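Aldehyde dehydrogenase family protein (Pseudomonas syringae pv. tomato, PDB 5IUV) probably oxidises indole-3-acetaldehyde to the auxin indole-3-acetic acid with NAD+ as cofactor, as an aldehyde dehydrogenase family member. Local coordinates at residues 282-287 with 319-324. Numbering follows the deposited sequence.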
# COMPACT_ATOMS: atom_id res chain seq x y z
N ASP A 282 8.07 9.21 33.90
CA ASP A 282 8.75 10.44 34.30
C ASP A 282 7.72 11.49 34.67
O ASP A 282 7.20 12.19 33.80
CB ASP A 282 9.65 10.93 33.15
CG ASP A 282 10.64 12.01 33.59
OD1 ASP A 282 10.36 12.74 34.56
OD2 ASP A 282 11.71 12.11 32.95
N LEU A 283 7.43 11.62 35.96
CA LEU A 283 6.38 12.54 36.38
C LEU A 283 6.75 13.99 36.13
O LEU A 283 5.87 14.82 35.90
CB LEU A 283 6.04 12.34 37.86
CG LEU A 283 4.96 11.31 38.18
CD1 LEU A 283 4.63 11.35 39.67
CD2 LEU A 283 3.70 11.56 37.36
N GLN A 284 8.04 14.32 36.19
CA GLN A 284 8.46 15.70 35.94
C GLN A 284 8.20 16.05 34.48
O GLN A 284 7.71 17.14 34.16
CB GLN A 284 9.93 15.90 36.29
CG GLN A 284 10.37 17.36 36.20
CD GLN A 284 9.63 18.26 37.16
OE1 GLN A 284 9.58 18.00 38.36
NE2 GLN A 284 9.04 19.33 36.64
N ALA A 285 8.53 15.12 33.59
CA ALA A 285 8.25 15.29 32.17
C ALA A 285 6.74 15.43 31.94
O ALA A 285 6.31 16.26 31.14
CB ALA A 285 8.81 14.12 31.38
N ALA A 286 5.95 14.64 32.64
CA ALA A 286 4.49 14.73 32.52
C ALA A 286 3.98 16.08 33.02
O ALA A 286 3.05 16.65 32.47
CB ALA A 286 3.82 13.59 33.28
N ALA A 287 4.60 16.60 34.08
CA ALA A 287 4.23 17.90 34.62
C ALA A 287 4.60 19.03 33.66
O ALA A 287 3.78 19.91 33.37
CB ALA A 287 4.87 18.13 35.97
N LEU A 319 -0.06 17.78 41.19
CA LEU A 319 -0.62 19.10 40.93
C LEU A 319 0.34 20.25 41.29
O LEU A 319 0.45 21.21 40.53
CB LEU A 319 -1.96 19.28 41.65
CG LEU A 319 -2.62 20.65 41.45
CD1 LEU A 319 -2.81 20.96 39.97
CD2 LEU A 319 -3.95 20.73 42.20
N PRO A 320 1.05 20.16 42.44
CA PRO A 320 2.04 21.23 42.68
C PRO A 320 3.15 21.27 41.64
O PRO A 320 3.66 22.35 41.35
CB PRO A 320 2.60 20.87 44.06
CG PRO A 320 1.52 20.11 44.72
CD PRO A 320 0.86 19.32 43.63
N MET A 321 3.52 20.12 41.09
CA MET A 321 4.52 20.08 40.03
C MET A 321 4.01 20.80 38.78
O MET A 321 4.77 21.47 38.09
CB MET A 321 4.89 18.63 39.69
CG MET A 321 5.42 17.84 40.88
SD MET A 321 5.69 16.10 40.50
CE MET A 321 6.94 16.23 39.23
N VAL A 322 2.72 20.64 38.49
CA VAL A 322 2.11 21.26 37.33
C VAL A 322 1.99 22.78 37.52
O VAL A 322 2.23 23.55 36.59
CB VAL A 322 0.71 20.65 37.03
CG1 VAL A 322 0.03 21.40 35.89
CG2 VAL A 322 0.84 19.18 36.69
N ILE A 323 1.63 23.19 38.72
CA ILE A 323 1.58 24.61 39.06
C ILE A 323 2.95 25.28 38.91
O ILE A 323 3.06 26.35 38.33
CB ILE A 323 1.05 24.83 40.48
CG1 ILE A 323 -0.39 24.34 40.58
CG2 ILE A 323 1.14 26.30 40.87
CD1 ILE A 323 -0.93 24.33 41.98
N GLU A 324 3.99 24.63 39.42
CA GLU A 324 5.34 25.19 39.32
C GLU A 324 5.79 25.28 37.86
O GLU A 324 6.41 26.27 37.46
CB GLU A 324 6.34 24.37 40.14
CG GLU A 324 7.76 24.90 40.03
CD GLU A 324 8.67 24.37 41.12
OE1 GLU A 324 8.47 23.22 41.56
OE2 GLU A 324 9.60 25.11 41.53
O HOH W 1 7.43 21.44 38.22
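M321 and Q284 meet because each side chain bends once on its way across the gap between two helices. M321 has CG anti to its carbonyl carbon, and its chain turns at chi3 (62°), which sets CE over the first turn of helix 283-295. Q284 has CG anti to its backbone N and bends at chi2 (62°). The two side chains cross obliquely. The methyl CE of M321 lies 3.3 Å from OE1 of Q284 and 3.7 Å from CA of Q284. It also approaches L283, with CE of M321 3.8 Å from the carbonyl O of L283. The other end of the amide is held by polar partners. NE2 of Q284 donates to a water at 3.1 Å, and that water donates to the backbone O of M321 at 2.7 Å. NE2 of Q284 is also hydrogen-bonded to OD1 of D288, one turn further along the same helix.

Both helices belong to the domain built on the mixed sheet that includes strands 273-276 and 307-311, the catalytic domain of the aldehyde dehydrogenase fold. Helix 283-295 follows strand 273-276, and helix 312-326 follows the parallel neighbour strand 307-311. Their segments cross at -50°, with axes 9.2 Å apart. A287 sits where the backbones come nearest. Its CB points at helix 312-326 and touches CB of M321 at 3.8 Å. CG2 of V322 packs against A287 too, while V322 also touches I387 of strand 382-389. Before the first turn, D282 is the N-cap: its OD1 accepts from A285 N at 3.2 Å, from above the carboxylate plane, and weakly from Q284 N.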